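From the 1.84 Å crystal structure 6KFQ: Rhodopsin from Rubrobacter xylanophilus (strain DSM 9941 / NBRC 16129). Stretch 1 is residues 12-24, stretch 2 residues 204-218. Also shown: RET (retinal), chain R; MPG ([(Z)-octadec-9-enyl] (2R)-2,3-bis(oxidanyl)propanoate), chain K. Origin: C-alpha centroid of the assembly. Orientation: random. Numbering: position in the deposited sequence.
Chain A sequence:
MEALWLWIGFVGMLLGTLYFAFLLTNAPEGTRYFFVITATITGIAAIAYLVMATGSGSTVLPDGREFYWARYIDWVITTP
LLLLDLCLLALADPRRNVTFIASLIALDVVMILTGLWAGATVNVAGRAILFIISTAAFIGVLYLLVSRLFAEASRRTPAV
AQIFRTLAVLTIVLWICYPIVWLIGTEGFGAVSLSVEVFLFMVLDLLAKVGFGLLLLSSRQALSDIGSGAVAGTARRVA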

ATOM      1  N   GLY A  12       3.295 -14.117   5.977  1.00 30.41           N
ATOM      2  CA  GLY A  12       3.890 -12.854   6.389  1.00 28.42           C
ATOM      3  C   GLY A  12       2.854 -11.823   6.803  1.00 30.15           C
ATOM      4  O   GLY A  12       3.003 -11.148   7.826  1.00 32.56           O
ATOM      5  N   MET A  13       1.800 -11.672   6.000  1.00 30.29           N
ATOM      6  CA  MET A  13       0.748 -10.717   6.342  1.00 29.04           C
ATOM      7  C   MET A  13      -0.034 -11.188   7.557  1.00 30.73           C
ATOM      8  O   MET A  13      -0.441 -10.377   8.398  1.00 36.03           O
ATOM      9  CB  MET A  13      -0.198 -10.523   5.161  1.00 28.28           C
ATOM     10  CG  MET A  13       0.451  -9.926   3.929  1.00 26.78           C
ATOM     11  SD  MET A  13       1.035  -8.257   4.269  1.00 29.25           S
ATOM     12  CE  MET A  13       1.609  -7.795   2.633  1.00 28.68           C
ATOM     13  N   LEU A  14      -0.260 -12.498   7.661  1.00 32.39           N
ATOM     14  CA  LEU A  14      -0.961 -13.032   8.819  1.00 33.01           C
ATOM     15  C   LEU A  14      -0.179 -12.752  10.090  1.00 34.03           C
ATOM     16  O   LEU A  14      -0.729 -12.238  11.068  1.00 37.18           O
ATOM     17  CB  LEU A  14      -1.195 -14.537   8.640  1.00 33.44           C
ATOM     18  CG  LEU A  14      -1.838 -15.225   9.841  1.00 40.18           C
ATOM     19  CD1 LEU A  14      -3.111 -14.498  10.231  1.00 43.89           C
ATOM     20  CD2 LEU A  14      -2.123 -16.682   9.513  1.00 42.06           C
ATOM     21  N   LEU A  15       1.116 -13.080  10.093  1.00 37.87           N
ATOM     22  CA  LEU A  15       1.927 -12.847  11.283  1.00 39.91           C
ATOM     23  C   LEU A  15       1.993 -11.366  11.620  1.00 40.59           C
ATOM     24  O   LEU A  15       1.939 -10.982  12.795  1.00 39.96           O
ATOM     25  CB  LEU A  15       3.333 -13.403  11.083  1.00 39.94           C
ATOM     26  CG  LEU A  15       3.487 -14.922  11.007  1.00 39.05           C
ATOM     27  CD1 LEU A  15       4.954 -15.264  10.844  1.00 42.06           C
ATOM     28  CD2 LEU A  15       2.917 -15.588  12.260  1.00 38.85           C
ATOM     29  N   GLY A  16       2.120 -10.520  10.604  1.00 33.34           N
ATOM     30  CA  GLY A  16       2.078  -9.088  10.853  1.00 33.53           C
ATOM     31  C   GLY A  16       0.765  -8.644  11.464  1.00 36.05           C
ATOM     32  O   GLY A  16       0.746  -7.844  12.405  1.00 38.59           O
ATOM     33  N   THR A  17      -0.354  -9.161  10.947  1.00 34.73           N
ATOM     34  CA  THR A  17      -1.657  -8.778  11.489  1.00 39.27           C
ATOM     35  C   THR A  17      -1.787  -9.188  12.952  1.00 40.61           C
ATOM     36  O   THR A  17      -2.268  -8.413  13.788  1.00 40.71           O
ATOM     37  CB  THR A  17      -2.781  -9.415  10.669  1.00 40.28           C
ATOM     38  OG1 THR A  17      -2.625  -9.080   9.288  1.00 38.26           O
ATOM     39  CG2 THR A  17      -4.139  -8.916  11.150  1.00 41.78           C
ATOM     40  N   LEU A  18      -1.368 -10.413  13.274  1.00 39.33           N
ATOM     41  CA  LEU A  18      -1.447 -10.884  14.651  1.00 42.11           C
ATOM     42  C   LEU A  18      -0.558 -10.058  15.567  1.00 42.43           C
ATOM     43  O   LEU A  18      -0.963  -9.702  16.680  1.00 45.46           O
ATOM     44  CB  LEU A  18      -1.061 -12.366  14.718  1.00 44.04           C
ATOM     45  CG  LEU A  18      -1.909 -13.323  13.879  1.00 45.66           C
ATOM     46  CD1 LEU A  18      -1.489 -14.767  14.111  1.00 47.45           C
ATOM     47  CD2 LEU A  18      -3.389 -13.125  14.178  1.00 47.57           C
ATOM     48  N   TYR A  19       0.661  -9.745  15.120  1.00 39.94           N
ATOM     49  CA  TYR A  19       1.554  -8.939  15.947  1.00 40.89           C
ATOM     50  C   TYR A  19       1.003  -7.535  16.153  1.00 42.92           C
ATOM     51  O   TYR A  19       1.066  -6.996  17.263  1.00 43.42           O
ATOM     52  CB  TYR A  19       2.946  -8.870  15.324  1.00 39.60           C
ATOM     53  CG  TYR A  19       3.958  -8.188  16.215  1.00 44.04           C
ATOM     54  CD1 TYR A  19       4.725  -7.131  15.752  1.00 47.24           C
ATOM     55  CD2 TYR A  19       4.134  -8.600  17.539  1.00 47.77           C
ATOM     56  CE1 TYR A  19       5.650  -6.509  16.568  1.00 50.80           C
ATOM     57  CE2 TYR A  19       5.057  -7.981  18.361  1.00 47.76           C
ATOM     58  CZ  TYR A  19       5.817  -6.941  17.871  1.00 51.97           C
ATOM     59  OH  TYR A  19       6.737  -6.306  18.684  1.00 53.72           O
ATOM     60  N   PHE A  20       0.470  -6.917  15.093  1.00 42.53           N
ATOM     61  CA  PHE A  20      -0.087  -5.576  15.251  1.00 42.94           C
ATOM     62  C   PHE A  20      -1.313  -5.598  16.154  1.00 44.08           C
ATOM     63  O   PHE A  20      -1.520  -4.675  16.948  1.00 47.12           O
ATOM     64  CB  PHE A  20      -0.440  -4.971  13.890  1.00 38.60           C
ATOM     65  CG  PHE A  20       0.735  -4.794  12.978  1.00 36.97           C
ATOM     66  CD1 PHE A  20       2.027  -4.822  13.468  1.00 37.33           C
ATOM     67  CD2 PHE A  20       0.538  -4.579  11.615  1.00 38.25           C
ATOM     68  CE1 PHE A  20       3.105  -4.672  12.620  1.00 42.99           C
ATOM     69  CE2 PHE A  20       1.612  -4.420  10.763  1.00 38.47           C
ATOM     70  CZ  PHE A  20       2.898  -4.466  11.265  1.00 40.06           C
ATOM     71  N   ALA A  21      -2.139  -6.640  16.053  1.00 43.20           N
ATOM     72  CA  ALA A  21      -3.261  -6.759  16.977  1.00 46.80           C
ATOM     73  C   ALA A  21      -2.769  -6.892  18.412  1.00 50.30           C
ATOM     74  O   ALA A  21      -3.398  -6.376  19.342  1.00 50.52           O
ATOM     75  CB  ALA A  21      -4.143  -7.947  16.591  1.00 45.88           C
ATOM     76  N   PHE A  22      -1.629  -7.563  18.608  1.00 51.21           N
ATOM     77  CA  PHE A  22      -1.067  -7.703  19.947  1.00 51.26           C
ATOM     78  C   PHE A  22      -0.561  -6.370  20.489  1.00 53.17           C
ATOM     79  O   PHE A  22      -0.839  -6.015  21.641  1.00 53.03           O
ATOM     80  CB  PHE A  22       0.066  -8.728  19.946  1.00 51.31           C
ATOM     81  CG  PHE A  22       0.795  -8.800  21.253  1.00 54.99           C
ATOM     82  CD1 PHE A  22       0.284  -9.554  22.300  1.00 55.56           C
ATOM     83  CD2 PHE A  22       1.975  -8.096  21.450  1.00 56.04           C
ATOM     84  CE1 PHE A  22       0.937  -9.609  23.516  1.00 59.77           C
ATOM     85  CE2 PHE A  22       2.633  -8.149  22.672  1.00 59.26           C
ATOM     86  CZ  PHE A  22       2.113  -8.909  23.701  1.00 60.00           C
ATOM     87  N   LEU A  23       0.213  -5.629  19.685  1.00 52.22           N
ATOM     88  CA  LEU A  23       0.771  -4.358  20.158  1.00 48.50           C
ATOM     89  C   LEU A  23      -0.320  -3.379  20.567  1.00 50.80           C
ATOM     90  O   LEU A  23      -0.072  -2.469  21.374  1.00 52.55           O
ATOM     91  CB  LEU A  23       1.644  -3.720  19.078  1.00 47.12           C
ATOM     92  CG  LEU A  23       2.889  -4.436  18.556  1.00 47.84           C
ATOM     93  CD1 LEU A  23       3.419  -3.680  17.321  1.00 45.65           C
ATOM     94  CD2 LEU A  23       3.950  -4.517  19.644  1.00 48.57           C
ATOM     95  N   LEU A  24      -1.524  -3.546  20.016  1.00 50.51           N
ATOM     96  CA  LEU A  24      -2.638  -2.669  20.357  1.00 55.68           C
ATOM     97  C   LEU A  24      -2.889  -2.650  21.859  1.00 64.00           C
ATOM     98  O   LEU A  24      -3.250  -1.610  22.427  1.00 68.27           O
ATOM     99  CB  LEU A  24      -3.890  -3.122  19.599  1.00 57.32           C
ATOM    100  CG  LEU A  24      -5.179  -2.289  19.621  1.00 63.45           C
ATOM    101  CD1 LEU A  24      -6.052  -2.669  18.439  1.00 64.63           C
ATOM    102  CD2 LEU A  24      -5.963  -2.481  20.907  1.00 66.76           C
ATOM    103  N   LEU A 204       7.762  -6.507  -2.038  1.00 18.38           N
ATOM    104  CA  LEU A 204       7.274  -5.143  -1.891  1.00 21.44           C
ATOM    105  C   LEU A 204       6.114  -5.072  -0.906  1.00 19.81           C
ATOM    106  O   LEU A 204       6.091  -4.208  -0.021  1.00 22.43           O
ATOM    107  CB  LEU A 204       6.846  -4.592  -3.262  1.00 18.03           C
ATOM    108  CG  LEU A 204       8.004  -4.379  -4.237  1.00 21.39           C
ATOM    109  CD1 LEU A 204       7.467  -4.008  -5.640  1.00 18.62           C
ATOM    110  CD2 LEU A 204       8.903  -3.272  -3.710  1.00 22.44           C
ATOM    111  N   ASP A 205       5.118  -5.947  -1.068  1.00 18.33           N
ATOM    112  CA  ASP A 205       3.957  -5.907  -0.178  1.00 23.44           C
ATOM    113  C   ASP A 205       4.364  -6.062   1.283  1.00 24.29           C
ATOM    114  O   ASP A 205       3.871  -5.338   2.153  1.00 22.26           O
ATOM    115  CB  ASP A 205       2.964  -7.010  -0.540  1.00 24.31           C
ATOM    116  CG  ASP A 205       2.166  -6.704  -1.790  1.00 26.92           C
ATOM    117  OD1 ASP A 205       2.204  -5.548  -2.278  1.00 25.70           O
ATOM    118  OD2 ASP A 205       1.490  -7.639  -2.276  1.00 24.67           O
ATOM    119  N   LEU A 206       5.248  -7.011   1.579  1.00 25.46           N
ATOM    120  CA  LEU A 206       5.620  -7.239   2.971  1.00 25.00           C
ATOM    121  C   LEU A 206       6.363  -6.038   3.544  1.00 25.08           C
ATOM    122  O   LEU A 206       6.121  -5.639   4.689  1.00 23.86           O
ATOM    123  CB  LEU A 206       6.459  -8.511   3.083  1.00 20.45           C
ATOM    124  CG  LEU A 206       5.648  -9.794   2.916  1.00 23.50           C
ATOM    125  CD1 LEU A 206       6.569 -10.980   2.742  1.00 27.62           C
ATOM    126  CD2 LEU A 206       4.737 -10.008   4.121  1.00 24.62           C
ATOM    127  N   LEU A 207       7.252  -5.434   2.754  1.00 23.74           N
ATOM    128  CA  LEU A 207       7.959  -4.246   3.218  1.00 21.35           C
ATOM    129  C   LEU A 207       7.010  -3.061   3.359  1.00 24.32           C
ATOM    130  O   LEU A 207       7.027  -2.350   4.371  1.00 27.03           O
ATOM    131  CB  LEU A 207       9.095  -3.911   2.252  1.00 21.13           C
ATOM    132  CG  LEU A 207      10.210  -4.961   2.144  1.00 23.82           C
ATOM    133  CD1 LEU A 207      11.228  -4.511   1.092  1.00 26.84           C
ATOM    134  CD2 LEU A 207      10.888  -5.191   3.512  1.00 31.19           C
ATOM    135  N   ALA A 208       6.174  -2.832   2.345  1.00 22.56           N
ATOM    136  CA  ALA A 208       5.297  -1.664   2.327  1.00 19.04           C
ATOM    137  C   ALA A 208       4.159  -1.748   3.334  1.00 22.26           C
ATOM    138  O   ALA A 208       3.532  -0.712   3.613  1.00 21.31           O
ATOM    139  CB  ALA A 208       4.730  -1.470   0.910  1.00 21.49           C
ATOM    140  N   LYS A 209       3.892  -2.934   3.902  1.00 24.40           N
ATOM    141  CA  LYS A 209       2.806  -3.119   4.860  1.00 23.32           C
ATOM    142  C   LYS A 209       3.314  -3.591   6.213  1.00 25.72           C
ATOM    143  O   LYS A 209       3.051  -2.931   7.223  1.00 24.96           O
ATOM    144  CB  LYS A 209       1.757  -4.105   4.316  1.00 22.87           C
ATOM    145  CG  LYS A 209       0.988  -3.584   3.082  1.00 21.40           C
ATOM    146  CD  LYS A 209      -0.111  -4.538   2.613  1.00 24.29           C
ATOM    147  CE  LYS A 209      -0.956  -3.903   1.503  1.00 30.10           C
ATOM    148  NZ  LYS A 209      -0.311  -4.004   0.165  1.00 28.46           N
ATOM    149  N   VAL A 210       4.022  -4.720   6.270  1.00 25.41           N
ATOM    150  CA  VAL A 210       4.534  -5.189   7.553  1.00 27.34           C
ATOM    151  C   VAL A 210       5.736  -4.366   7.986  1.00 28.27           C
ATOM    152  O   VAL A 210       5.850  -3.997   9.155  1.00 27.54           O
ATOM    153  CB  VAL A 210       4.871  -6.688   7.483  1.00 26.84           C
ATOM    154  CG1 VAL A 210       5.515  -7.144   8.809  1.00 32.40           C
ATOM    155  CG2 VAL A 210       3.615  -7.490   7.209  1.00 25.51           C
ATOM    156  N   GLY A 211       6.647  -4.058   7.059  1.00 28.32           N
ATOM    157  CA  GLY A 211       7.767  -3.201   7.412  1.00 27.40           C
ATOM    158  C   GLY A 211       7.308  -1.816   7.824  1.00 29.49           C
ATOM    159  O   GLY A 211       7.693  -1.304   8.878  1.00 31.92           O
ATOM    160  N   PHE A 212       6.481  -1.189   6.981  1.00 22.95           N
ATOM    161  CA  PHE A 212       5.819   0.066   7.325  1.00 25.72           C
ATOM    162  C   PHE A 212       5.163  -0.010   8.700  1.00 29.31           C
ATOM    163  O   PHE A 212       5.439   0.813   9.580  1.00 29.66           O
ATOM    164  CB  PHE A 212       4.803   0.382   6.212  1.00 25.52           C
ATOM    165  CG  PHE A 212       4.050   1.686   6.358  1.00 23.12           C
ATOM    166  CD1 PHE A 212       2.952   1.775   7.197  1.00 24.62           C
ATOM    167  CD2 PHE A 212       4.370   2.780   5.560  1.00 21.55           C
ATOM    168  CE1 PHE A 212       2.228   2.957   7.296  1.00 26.04           C
ATOM    169  CE2 PHE A 212       3.634   3.966   5.638  1.00 22.14           C
ATOM    170  CZ  PHE A 212       2.575   4.052   6.510  1.00 24.75           C
ATOM    171  N   GLY A 213       4.316  -1.022   8.919  1.00 28.05           N
ATOM    172  CA  GLY A 213       3.552  -1.076  10.151  1.00 28.85           C
ATOM    173  C   GLY A 213       4.407  -1.316  11.378  1.00 34.08           C
ATOM    174  O   GLY A 213       4.123  -0.773  12.449  1.00 38.27           O
ATOM    175  N   LEU A 214       5.456  -2.128  11.245  1.00 34.39           N
ATOM    176  CA  LEU A 214       6.388  -2.323  12.355  1.00 36.84           C
ATOM    177  C   LEU A 214       7.041  -1.009  12.758  1.00 36.98           C
ATOM    178  O   LEU A 214       7.131  -0.690  13.949  1.00 40.65           O
ATOM    179  CB  LEU A 214       7.453  -3.340  11.966  1.00 33.84           C
ATOM    180  CG  LEU A 214       7.088  -4.808  12.148  1.00 37.63           C
ATOM    181  CD1 LEU A 214       8.117  -5.702  11.469  1.00 37.68           C
ATOM    182  CD2 LEU A 214       6.997  -5.126  13.644  1.00 40.36           C
ATOM    183  N   LEU A 215       7.510  -0.240  11.773  1.00 33.19           N
ATOM    184  CA  LEU A 215       8.131   1.048  12.054  1.00 38.65           C
ATOM    185  C   LEU A 215       7.139   2.023  12.674  1.00 36.90           C
ATOM    186  O   LEU A 215       7.471   2.728  13.634  1.00 38.12           O
ATOM    187  CB  LEU A 215       8.723   1.628  10.771  1.00 35.33           C
ATOM    188  CG  LEU A 215       9.907   0.853  10.201  1.00 36.83           C
ATOM    189  CD1 LEU A 215      10.309   1.405   8.842  1.00 37.10           C
ATOM    190  CD2 LEU A 215      11.082   0.867  11.178  1.00 40.01           C
ATOM    191  N   LEU A 216       5.912   2.067  12.150  1.00 33.64           N
ATOM    192  CA  LEU A 216       4.902   2.978  12.684  1.00 34.75           C
ATOM    193  C   LEU A 216       4.538   2.618  14.122  1.00 40.71           C
ATOM    194  O   LEU A 216       4.633   3.449  15.037  1.00 41.44           O
ATOM    195  CB  LEU A 216       3.654   2.948  11.794  1.00 32.97           C
ATOM    196  CG  LEU A 216       2.489   3.785  12.332  1.00 39.54           C
ATOM    197  CD1 LEU A 216       2.903   5.236  12.479  1.00 39.56           C
ATOM    198  CD2 LEU A 216       1.266   3.658  11.428  1.00 40.67           C
ATOM    199  N   LEU A 217       4.110   1.376  14.335  1.00 39.64           N
ATOM    200  CA  LEU A 217       3.541   0.989  15.622  1.00 41.67           C
ATOM    201  C   LEU A 217       4.592   0.805  16.707  1.00 43.43           C
ATOM    202  O   LEU A 217       4.236   0.768  17.888  1.00 44.67           O
ATOM    203  CB  LEU A 217       2.717  -0.291  15.464  1.00 41.60           C
ATOM    204  CG  LEU A 217       1.579  -0.147  14.451  1.00 41.87           C
ATOM    205  CD1 LEU A 217       0.669  -1.368  14.464  1.00 42.22           C
ATOM    206  CD2 LEU A 217       0.784   1.123  14.712  1.00 43.28           C
ATOM    207  N   SER A 218       5.870   0.704  16.346  1.00 48.44           N
ATOM    208  CA  SER A 218       6.937   0.688  17.339  1.00 54.10           C
ATOM    209  C   SER A 218       7.383   2.086  17.760  1.00 51.98           C
ATOM    210  O   SER A 218       8.144   2.211  18.728  1.00 51.16           O
ATOM    211  CB  SER A 218       8.142  -0.090  16.805  1.00 53.97           C
ATOM    212  OG  SER A 218       7.769  -1.408  16.444  1.00 57.41           O
TER
HETATM  213  C1  RET R 317       0.192  -0.091 -10.951  1.00 23.15           C
HETATM  214  C2  RET R 317       0.154  -0.230 -12.479  1.00 24.51           C
HETATM  215  C3  RET R 317      -0.183   1.042 -13.229  1.00 25.96           C
HETATM  216  C4  RET R 317       0.766   2.166 -12.860  1.00 25.04           C
HETATM  217  C5  RET R 317       1.081   2.244 -11.382  1.00 26.76           C
HETATM  218  C6  RET R 317       0.747   1.278 -10.507  1.00 23.58           C
HETATM  219  C7  RET R 317       1.094   1.433  -9.101  1.00 24.66           C
HETATM  220  C8  RET R 317       0.762   0.678  -8.019  1.00 24.79           C
HETATM  221  C9  RET R 317       1.131   0.852  -6.632  1.00 21.35           C
HETATM  222  C10 RET R 317       0.843  -0.132  -5.761  1.00 19.98           C
HETATM  223  C11 RET R 317       1.111  -0.167  -4.353  1.00 20.84           C
HETATM  224  C12 RET R 317       0.729  -1.206  -3.617  1.00 21.47           C
HETATM  225  C13 RET R 317       0.907  -1.380  -2.194  1.00 20.90           C
HETATM  226  C14 RET R 317       0.343  -2.458  -1.598  1.00 20.73           C
HETATM  227  C15 RET R 317       0.365  -2.801  -0.205  1.00 21.73           C
HETATM  228  C16 RET R 317      -1.240  -0.290 -10.435  1.00 19.94           C
HETATM  229  C17 RET R 317       1.066  -1.263 -10.464  1.00 21.62           C
HETATM  230  C18 RET R 317       1.629   3.588 -10.984  1.00 25.32           C
HETATM  231  C19 RET R 317       1.844   2.112  -6.229  1.00 19.24           C
HETATM  232  C20 RET R 317       1.680  -0.333  -1.444  1.00 17.52           C
HETATM  233  C15 MPG K 310      11.152  -2.482   8.523  1.00 55.82           C
HETATM  234  C16 MPG K 310      12.157  -2.409   7.400  1.00 54.18           C
HETATM  235  C17 MPG K 310      11.619  -1.876   6.102  1.00 51.73           C
HETATM  236  C18 MPG K 310      12.645  -1.866   4.994  1.00 52.08           C

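At the middle of the contact the backbones come closest, with Gly16 CA 5.7 Å from Val210 CA. Glycine makes this approach possible. A CB on Gly16 would point at the other helix and lie 2.8 Å from Val210 CG2, a clash; without it, Val210 CG2 rests 4.3 Å from Gly16 CA. One turn earlier Gly12 repeats the arrangement with Leu206, whose CD2 lies 3.7 Å from Gly12 CA, where a CB would collide with that methyl. The chi1 t rotamer of Val210 leaves CG2 near this glycine-lined surface, and Val210 CG2 also meets Met13 SD at 4.0 Å. The two helices run nearly parallel, their axes 13° apart and 9.9 Å from each other at closest approach, and no hydrogen bond crosses between them. What joins them is packing: 552 Å² of surface, summed over both sides, disappears into the contact.

Two large side chains of the first helix fill hollows in the second. Met13 leaves its backbone sideways, but its long, unbranched chain carries the end inward among Asp205, Leu206, Lys209 and Val210. Met13 CE reaches 3.4 Å from Asp205 O and 3.7 Å from Lys209 CD, while Met13 SD lies 4.1 Å from Leu206 CD2. Phe20 points toward the partner and sits among Val210, Gly213, Leu214 and Leu217. Gly213 provides the space: CZ of Phe20 is 3.5 Å from Gly213 C, and a CB on that glycine would fall 2.5 Å from Phe20 CE2. Val210 O approaches the ring at its edge, 3.7 Å from Phe20 CZ, and Leu217 CD1 lies 3.7 Å from Phe20 CG.

Farther along, Leu23 CD1 packs 3.9 Å from Leu217 CB, extending the apolar surface. On the exposed flank, Tyr19 offers the edge of its ring to Leu214, Tyr19 CE1 to Leu214 CD2 at 3.5 Å; an aromatic ring with a terminal hydroxyl suits a place that is apolar toward its neighbour yet open to its surroundings.

Two polar residues of the second stretch, Asp205 and Lys209, border the Met13 end of the contact. Lys209 starts toward the first helix, where its aliphatic CD meets Met13, but its end leads away to Lys209 NZ, which is bonded covalently to retinal C15 at 1.4 Å, as befits a rhodopsin. Asp205 packs its CB 3.5 Å from Met13 CE, while Asp205 OD1 forms a long salt bridge of 3.8 Å to Lys209 NZ; both its carboxylate oxygens are hydrogen-bonded elsewhere in the structure. Asp205 and Lys209 thus each lend carbon to the packing around Met13, while their polar ends pair with each other.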